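Local structure of hemoglobin subunit beta (Isurus oxyrinchus, 3MKB) at residues K26-E29 against R30-V34; D69-K72 against A73-N77; I78-A81 against H82-L86. The protein probably carries oxygen in the blood, as the haem-binding beta subunit of a shark haemoglobin that also contains alpha subunits. All coordinates share one frame; numbering follows the deposited sequence.

Overall arrangement
The globin fold is built mainly of helices, and the three contacts sample it in order along the chain. Contact 1 lies on helix 20-34. Contacts 2 and 3 adjoin in sequence: contact 2 runs from helix 71-74 into the start of helix 76-85, and contact 3 continues along that helix, their centres about 14 Å apart. Contact 1 stands well away, its centre about 26 Å from that of contact 2 and about 22 Å from that of contact 3, and contacts 1 and 2 fall on opposite sides of the chain's centre. Haem ties them together: Met31, Phe75 and His82 all come close to it, His82 as iron ligand, while contact 1 also reaches neighbouring alpha subunits.

Contact 1 (K26-E29 against R30-V34); sequences KALE and RMFVV
Leu28 meets both Met31 and Phe32 one helical turn further on, and its two methyl branches divide the work. CD1 goes to the aromatic ring, resting 3.4 Å from Phe32 CZ with CE2 only slightly farther, while CD2 goes to the thioether, 3.7 Å from Met31 CE. The leucine slants across both partners instead of running alongside them. Met31 can offer its terminal methyl because the chain, extended as far as SD, bends at its last torsion (chi3 63°) and turns CE back toward the leucine. Phe32 holds its ring beside its own backbone N, CG lying anti to the carbonyl carbon (chi1 -64°). In that pose one ring face lies over the carbonyl oxygen of Leu28, which is 3.3 Å from Phe32 CG and offset toward the rim. Leu28 O also accepts the backbone bond of Phe32 N, 3.0 Å away, so a single carbonyl meets both the backbone and the ring of one residue.

These pairings belong to the B helix of the globin fold, here helix 20-34, where regular i to i+4 bonds run from Arg30 N to Lys26 O (2.8 Å) and from Met31 N to Ala27 O (2.9 Å). The next step but one is slacker: Val33 N to Glu29 O is a weak bond of 3.4 Å near the helix end. Outward from this turn, Leu28 leans on helix 50-65, and the Phe32 ring meets that of Phe42 with the planes at about 55°. Arg30 sends its guanidinium group away from the turn, NE forming a salt bridge with Glu103 while NH1 and NH2 bond to His121 and the Phe116 carbonyl of a neighbouring alpha subunit.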
loop_
_atom_site.group_PDB
_atom_site.type_symbol
_atom_site.label_atom_id
_atom_site.label_comp_id
_atom_site.label_asym_id
_atom_site.label_seq_id
_atom_site.Cartn_x
_atom_site.Cartn_y
_atom_site.Cartn_z
ATOM N N LYS B 26 -2.163 24.150 7.559
ATOM C CA LYS B 26 -0.874 23.491 7.872
ATOM C C LYS B 26 -0.799 22.094 7.316
ATOM O O LYS B 26 0.256 21.698 6.850
ATOM C CB LYS B 26 -0.616 23.418 9.373
ATOM C CG LYS B 26 -0.701 24.748 10.074
ATOM C CD LYS B 26 -0.564 24.579 11.576
ATOM C CE LYS B 26 -0.950 25.865 12.305
ATOM N NZ LYS B 26 -0.836 25.742 13.802
ATOM N N ALA B 27 -1.903 21.326 7.377
ATOM C CA ALA B 27 -1.844 19.934 6.823
ATOM C C ALA B 27 -1.553 19.909 5.305
ATOM O O ALA B 27 -0.757 19.104 4.825
ATOM C CB ALA B 27 -3.109 19.138 7.128
ATOM N N LEU B 28 -2.261 20.764 4.568
ATOM C CA LEU B 28 -2.055 20.943 3.150
ATOM C C LEU B 28 -0.594 21.329 2.847
ATOM O O LEU B 28 0.050 20.749 1.925
ATOM C CB LEU B 28 -3.035 22.032 2.656
ATOM C CG LEU B 28 -3.867 21.960 1.390
ATOM C CD1 LEU B 28 -3.390 23.009 0.345
ATOM C CD2 LEU B 28 -4.074 20.561 0.743
ATOM N N GLU B 29 -0.096 22.319 3.598
ATOM C CA GLU B 29 1.275 22.838 3.439
ATOM C C GLU B 29 2.296 21.739 3.702
ATOM O O GLU B 29 3.276 21.554 2.939
ATOM C CB GLU B 29 1.523 24.077 4.347
ATOM C CG GLU B 29 0.793 25.333 3.812
ATOM C CD GLU B 29 0.770 26.529 4.796
ATOM O OE1 GLU B 29 1.056 26.358 6.021
ATOM O OE2 GLU B 29 0.403 27.623 4.320
ATOM N N ARG B 30 2.046 20.979 4.762
ATOM C CA ARG B 30 2.860 19.845 5.082
ATOM C C ARG B 30 2.878 18.809 3.996
ATOM O O ARG B 30 3.959 18.289 3.620
ATOM C CB ARG B 30 2.383 19.207 6.404
ATOM C CG ARG B 30 3.204 17.966 6.867
ATOM C CD ARG B 30 2.675 17.483 8.286
ATOM N NE ARG B 30 2.777 18.566 9.258
ATOM C CZ ARG B 30 3.869 18.818 9.987
ATOM N NH1 ARG B 30 4.948 18.047 9.865
ATOM N NH2 ARG B 30 3.883 19.844 10.839
ATOM N N MET B 31 1.687 18.476 3.499
ATOM C CA MET B 31 1.555 17.439 2.465
ATOM C C MET B 31 2.373 17.850 1.234
ATOM O O MET B 31 3.039 17.029 0.641
ATOM C CB MET B 31 0.097 17.241 2.090
ATOM C CG MET B 31 -0.139 16.173 0.993
ATOM S SD MET B 31 -1.810 16.321 0.328
ATOM C CE MET B 31 -1.751 17.966 -0.407
ATOM N N PHE B 32 2.381 19.135 0.909
ATOM C CA PHE B 32 3.240 19.627 -0.205
ATOM C C PHE B 32 4.734 19.430 -0.054
ATOM O O PHE B 32 5.441 19.344 -1.072
ATOM C CB PHE B 32 3.004 21.121 -0.465
ATOM C CG PHE B 32 1.630 21.437 -0.927
ATOM C CD1 PHE B 32 0.874 20.503 -1.547
ATOM C CD2 PHE B 32 1.117 22.716 -0.786
ATOM C CE1 PHE B 32 -0.445 20.831 -1.975
ATOM C CE2 PHE B 32 -0.143 23.031 -1.199
ATOM C CZ PHE B 32 -0.917 22.117 -1.798
ATOM N N VAL B 33 5.246 19.486 1.174
ATOM C CA VAL B 33 6.682 19.433 1.444
ATOM C C VAL B 33 6.984 17.951 1.581
ATOM O O VAL B 33 7.957 17.449 0.987
ATOM C CB VAL B 33 7.061 20.249 2.727
ATOM C CG1 VAL B 33 8.544 19.997 3.249
ATOM C CG2 VAL B 33 6.888 21.720 2.497
ATOM N N VAL B 34 6.141 17.230 2.342
ATOM C CA VAL B 34 6.409 15.802 2.586
ATOM C C VAL B 34 6.152 14.937 1.347
ATOM O O VAL B 34 6.924 13.997 1.092
ATOM C CB VAL B 34 5.721 15.262 3.908
ATOM C CG1 VAL B 34 5.978 13.740 4.105
ATOM C CG2 VAL B 34 6.229 16.036 5.091
#

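Contact 2 (D69-K72 against A73-N77); sequences DDVK and AEFVN
Between Val71 and Phe75 the backbone makes a single tight turn, closed by bonds of three-residue spacing: Glu74 N reaches Val71 O at 2.8 Å and Phe75 N reaches Lys72 O at 3.0 Å. This spacing winds the turn more tightly than an alpha-helix. A weak bond of 3.4 Å from Glu74 N to Asp70 O adds the wider spacing.

Val71 and Phe75 carry the apolar side, where the valine and the phenylalanine run alongside each other. Val71 CG1, anti to the backbone N (chi1 178°), settles beside the ring, 3.7 Å from Phe75 CD2. On the polar side Glu74 CG, set beside its own backbone N by chi1 (-35°), comes within 3.2 Å of Asp70 O, and the bend at chi2 turns the carboxylate so that OE2 lies 3.9 Å from Asp70 CB. The two carboxylates remain apart, with 4.7 Å between Asp70 OD1 and Glu74 OE2, where like charges would probably repel mildly.

The turn opens the F region of the globin fold. Val71 and Phe75 face inward, touching Ala64 of helix 50-65 and Ala130 of helix 114-132, and Phe75 continues to the haem pocket just before helix 76-85 begins.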
loop_
_atom_site.group_PDB
_atom_site.type_symbol
_atom_site.label_atom_id
_atom_site.label_comp_id
_atom_site.label_asym_id
_atom_site.label_seq_id
_atom_site.Cartn_x
_atom_site.Cartn_y
_atom_site.Cartn_z
ATOM N N ASP B 69 -22.785 8.842 10.331
ATOM C CA ASP B 69 -23.393 7.569 9.877
ATOM C C ASP B 69 -23.739 7.522 8.365
ATOM O O ASP B 69 -24.021 6.455 7.831
ATOM C CB ASP B 69 -24.622 7.191 10.734
ATOM C CG ASP B 69 -24.289 7.062 12.223
ATOM O OD1 ASP B 69 -23.707 6.040 12.639
ATOM O OD2 ASP B 69 -24.624 7.993 12.978
ATOM N N ASP B 70 -23.719 8.656 7.680
ATOM C CA ASP B 70 -24.078 8.663 6.261
ATOM C C ASP B 70 -23.076 9.418 5.408
ATOM O O ASP B 70 -23.488 10.139 4.514
ATOM C CB ASP B 70 -25.449 9.322 6.047
ATOM C CG ASP B 70 -26.555 8.683 6.866
ATOM O OD1 ASP B 70 -27.325 9.438 7.521
ATOM O OD2 ASP B 70 -26.662 7.431 6.847
ATOM N N VAL B 71 -21.775 9.309 5.683
ATOM C CA VAL B 71 -20.827 10.173 4.983
ATOM C C VAL B 71 -20.853 9.907 3.476
ATOM O O VAL B 71 -20.887 10.847 2.685
ATOM C CB VAL B 71 -19.377 10.077 5.548
ATOM C CG1 VAL B 71 -18.410 10.955 4.753
ATOM C CG2 VAL B 71 -19.349 10.477 7.020
ATOM N N LYS B 72 -20.810 8.632 3.111
ATOM C CA LYS B 72 -20.803 8.161 1.738
ATOM C C LYS B 72 -21.855 8.949 0.922
ATOM O O LYS B 72 -21.521 9.631 -0.064
ATOM C CB LYS B 72 -21.136 6.660 1.770
ATOM C CG LYS B 72 -21.004 5.853 0.463
ATOM C CD LYS B 72 -19.662 5.087 0.339
ATOM C CE LYS B 72 -19.609 3.765 1.134
ATOM N NZ LYS B 72 -18.574 2.820 0.564
ATOM N N ALA B 73 -23.110 8.860 1.382
ATOM C CA ALA B 73 -24.241 9.586 0.790
ATOM C C ALA B 73 -24.070 11.133 0.648
ATOM O O ALA B 73 -24.650 11.720 -0.266
ATOM C CB ALA B 73 -25.527 9.236 1.559
ATOM N N GLU B 74 -23.282 11.787 1.509
ATOM C CA GLU B 74 -23.132 13.248 1.415
ATOM C C GLU B 74 -21.973 13.626 0.503
ATOM O O GLU B 74 -21.793 14.801 0.132
ATOM C CB GLU B 74 -22.971 13.923 2.794
ATOM C CG GLU B 74 -23.780 13.292 3.968
ATOM C CD GLU B 74 -25.246 13.744 4.098
ATOM O OE1 GLU B 74 -25.609 14.890 3.703
ATOM O OE2 GLU B 74 -26.039 12.951 4.642
ATOM N N PHE B 75 -21.183 12.632 0.123
ATOM C CA PHE B 75 -19.986 12.942 -0.620
ATOM C C PHE B 75 -20.099 12.637 -2.128
ATOM O O PHE B 75 -19.128 12.803 -2.876
ATOM C CB PHE B 75 -18.773 12.240 0.057
ATOM C CG PHE B 75 -18.036 13.101 1.052
ATOM C CD1 PHE B 75 -16.695 13.435 0.837
ATOM C CD2 PHE B 75 -18.668 13.587 2.208
ATOM C CE1 PHE B 75 -15.977 14.244 1.728
ATOM C CE2 PHE B 75 -17.958 14.398 3.112
ATOM C CZ PHE B 75 -16.602 14.721 2.874
ATOM N N VAL B 76 -21.289 12.212 -2.578
ATOM C CA VAL B 76 -21.486 11.832 -3.998
ATOM C C VAL B 76 -20.989 12.889 -4.975
ATOM O O VAL B 76 -20.133 12.603 -5.839
ATOM C CB VAL B 76 -22.947 11.348 -4.334
ATOM C CG1 VAL B 76 -22.961 10.563 -5.650
ATOM C CG2 VAL B 76 -23.462 10.460 -3.270
ATOM N N ASN B 77 -21.482 14.110 -4.821
ATOM C CA ASN B 77 -21.115 15.183 -5.721
ATOM C C ASN B 77 -19.662 15.610 -5.524
ATOM O O ASN B 77 -18.980 15.976 -6.497
ATOM C CB ASN B 77 -22.070 16.372 -5.548
ATOM C CG ASN B 77 -23.525 15.938 -5.428
ATOM O OD1 ASN B 77 -24.191 16.172 -4.386
ATOM N ND2 ASN B 77 -24.030 15.247 -6.477
#

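Contact 3 (I78-A81 against H82-L86); sequences ISKA and HADKL. With HEM (protoporphyrin IX containing Fe), chain F.
From Ile78 to Leu86 the backbone is helical and widens in its last turn to pi-type spacing, where Ala81 O accepts hydrogen bonds from Lys85 N and, five residues on, Leu86 N (2.8 Å). This is the globin F helix, helix 76-85, and it presents the proximal histidine, His82, to the haem.

The imidazole is held through both nitrogens, ND1 by a carbonyl and NE2 by the iron. His82 ND1 gives its hydrogen to Ile78 O at 2.7 Å along a nearly straight path (169°), with the oxygen in the ring plane; that carbonyl also accepts a hydrogen bond from the backbone N of His82. Together with the iron, the ND1 bond holds the ring's rotation, and it probably makes NE2 a stronger donor to the metal. Ile78 flanks the ring, with CG2 3.6 Å from His82 CE1. Its other branch, CG1, beside the backbone N (chi1 -74°), reaches the haem methyl CMA.

Leu86 approaches over a face: its CD1 sits 4.0 Å above the plane of the His82 ring, over the centre. The same methyl lies 3.7 Å from HEM C3D, so the leucine touches both imidazole and haem. Outside the turn, Ile131 of helix 114-132 packs on both Ile78 and His82. At the iron, His82 NE2 binds from one side at 2.2 Å and a water oxygen from the other, also at 2.2 Å.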
loop_
_atom_site.group_PDB
_atom_site.type_symbol
_atom_site.label_atom_id
_atom_site.label_comp_id
_atom_site.label_asym_id
_atom_site.label_seq_id
_atom_site.Cartn_x
_atom_site.Cartn_y
_atom_site.Cartn_z
ATOM N N ILE B 78 -19.185 15.562 -4.269
ATOM C CA ILE B 78 -17.781 15.906 -3.983
ATOM C C ILE B 78 -16.891 14.905 -4.709
ATOM O O ILE B 78 -15.927 15.255 -5.371
ATOM C CB ILE B 78 -17.474 15.943 -2.447
ATOM C CG1 ILE B 78 -18.074 17.197 -1.800
ATOM C CG2 ILE B 78 -15.932 15.955 -2.178
ATOM C CD1 ILE B 78 -18.603 16.992 -0.387
ATOM N N SER B 79 -17.239 13.644 -4.591
ATOM C CA SER B 79 -16.385 12.594 -5.126
ATOM C C SER B 79 -16.317 12.623 -6.684
ATOM O O SER B 79 -15.220 12.578 -7.270
ATOM C CB SER B 79 -16.846 11.262 -4.562
ATOM O OG SER B 79 -16.297 10.176 -5.259
ATOM N N LYS B 80 -17.492 12.733 -7.336
ATOM C CA LYS B 80 -17.573 12.887 -8.794
ATOM C C LYS B 80 -16.688 14.026 -9.326
ATOM O O LYS B 80 -16.052 13.878 -10.386
ATOM C CB LYS B 80 -19.013 13.104 -9.257
ATOM C CG LYS B 80 -19.895 11.872 -9.141
ATOM C CD LYS B 80 -21.011 11.881 -10.221
ATOM C CE LYS B 80 -22.000 10.729 -10.036
ATOM N NZ LYS B 80 -23.133 11.120 -9.103
ATOM N N ALA B 81 -16.669 15.149 -8.592
ATOM C CA ALA B 81 -15.905 16.332 -8.938
ATOM C C ALA B 81 -14.407 15.989 -8.934
ATOM O O ALA B 81 -13.617 16.383 -9.836
ATOM C CB ALA B 81 -16.215 17.456 -7.934
ATOM N N HIS B 82 -14.013 15.237 -7.910
ATOM C CA HIS B 82 -12.605 14.837 -7.793
ATOM C C HIS B 82 -12.199 13.799 -8.851
ATOM O O HIS B 82 -11.054 13.848 -9.390
ATOM C CB HIS B 82 -12.306 14.348 -6.371
ATOM C CG HIS B 82 -12.234 15.450 -5.363
ATOM N ND1 HIS B 82 -13.357 16.080 -4.868
ATOM C CD2 HIS B 82 -11.178 16.010 -4.726
ATOM C CE1 HIS B 82 -12.995 17.002 -4.002
ATOM N NE2 HIS B 82 -11.684 16.972 -3.883
ATOM N N ALA B 83 -13.106 12.854 -9.132
ATOM C CA ALA B 83 -12.810 11.846 -10.169
ATOM C C ALA B 83 -12.922 12.412 -11.638
ATOM O O ALA B 83 -11.992 12.298 -12.439
ATOM C CB ALA B 83 -13.678 10.650 -9.989
ATOM N N ASP B 84 -14.022 13.112 -11.908
ATOM C CA ASP B 84 -14.547 13.387 -13.266
ATOM C C ASP B 84 -14.155 14.751 -13.794
ATOM O O ASP B 84 -14.059 14.929 -14.994
ATOM C CB ASP B 84 -16.088 13.240 -13.291
ATOM C CG ASP B 84 -16.552 11.778 -13.091
ATOM O OD1 ASP B 84 -17.767 11.495 -12.957
ATOM O OD2 ASP B 84 -15.694 10.885 -13.088
ATOM N N LYS B 85 -13.892 15.710 -12.913
ATOM C CA LYS B 85 -13.564 17.061 -13.340
ATOM C C LYS B 85 -12.137 17.460 -12.980
ATOM O O LYS B 85 -11.441 18.113 -13.775
ATOM C CB LYS B 85 -14.533 18.028 -12.688
ATOM C CG LYS B 85 -14.539 19.395 -13.280
ATOM C CD LYS B 85 -15.260 20.392 -12.373
ATOM C CE LYS B 85 -14.240 21.140 -11.506
ATOM N NZ LYS B 85 -13.038 21.693 -12.288
ATOM N N LEU B 86 -11.712 17.090 -11.781
ATOM C CA LEU B 86 -10.438 17.546 -11.224
ATOM C C LEU B 86 -9.285 16.543 -11.422
ATOM O O LEU B 86 -8.110 16.912 -11.360
ATOM C CB LEU B 86 -10.591 17.811 -9.736
ATOM C CG LEU B 86 -11.561 18.913 -9.274
ATOM C CD1 LEU B 86 -11.945 18.734 -7.789
ATOM C CD2 LEU B 86 -10.991 20.324 -9.596
HETATM C CHA HEM F . -11.977 20.761 -4.343
HETATM C CHB HEM F . -12.989 18.301 -0.319
HETATM C CHC HEM F . -8.879 15.927 -0.924
HETATM C CHD HEM F . -7.690 18.589 -4.842
HETATM C C1A HEM F . -12.605 20.220 -3.265
HETATM C C2A HEM F . -13.943 20.534 -2.890
HETATM C C3A HEM F . -14.210 19.876 -1.777
HETATM C C4A HEM F . -13.060 19.122 -1.425
HETATM C CMA HEM F . -15.547 19.916 -1.007
HETATM C CAA HEM F . -14.899 21.504 -3.622
HETATM C CBA HEM F . -15.591 20.801 -4.783
HETATM C CGA HEM F . -16.616 21.757 -5.370
HETATM O O1A HEM F . -17.723 21.904 -4.792
HETATM O O2A HEM F . -16.327 22.375 -6.409
HETATM C C1B HEM F . -11.978 17.435 -0.087
HETATM C C2B HEM F . -11.871 16.493 1.025
HETATM C C3B HEM F . -10.706 15.847 0.836
HETATM C C4B HEM F . -10.061 16.352 -0.384
HETATM C CMB HEM F . -12.865 16.261 2.210
HETATM C CAB HEM F . -10.131 14.740 1.733
HETATM C CBB HEM F . -9.788 13.609 1.101
HETATM C C1C HEM F . -8.189 16.464 -2.014
HETATM C C2C HEM F . -6.845 16.134 -2.433
HETATM C C3C HEM F . -6.525 16.883 -3.478
HETATM C C4C HEM F . -7.653 17.699 -3.801
HETATM C CMC HEM F . -5.878 15.138 -1.791
HETATM C CAC HEM F . -5.197 16.859 -4.271
HETATM C CBC HEM F . -3.997 16.781 -3.649
HETATM C C1D HEM F . -8.699 19.476 -5.043
HETATM C C2D HEM F . -8.736 20.545 -6.022
HETATM C C3D HEM F . -10.088 21.205 -5.830
HETATM C C4D HEM F . -10.727 20.482 -4.769
HETATM C CMD HEM F . -7.643 20.945 -7.033
HETATM C CAD HEM F . -10.710 22.414 -6.574
HETATM C CBD HEM F . -10.206 23.718 -5.999
HETATM C CGD HEM F . -10.684 24.799 -6.982
HETATM O O1D HEM F . -11.537 25.630 -6.573
HETATM O O2D HEM F . -10.249 24.869 -8.186
HETATM N NA HEM F . -12.061 19.343 -2.345
HETATM N NB HEM F . -10.890 17.308 -0.908
HETATM N NC HEM F . -8.666 17.435 -2.882
HETATM N ND HEM F . -9.891 19.469 -4.349
HETATM FE FE HEM F . -10.373 18.281 -2.702
HETATM O O HOH W 1 -9.077 19.417 -1.329
#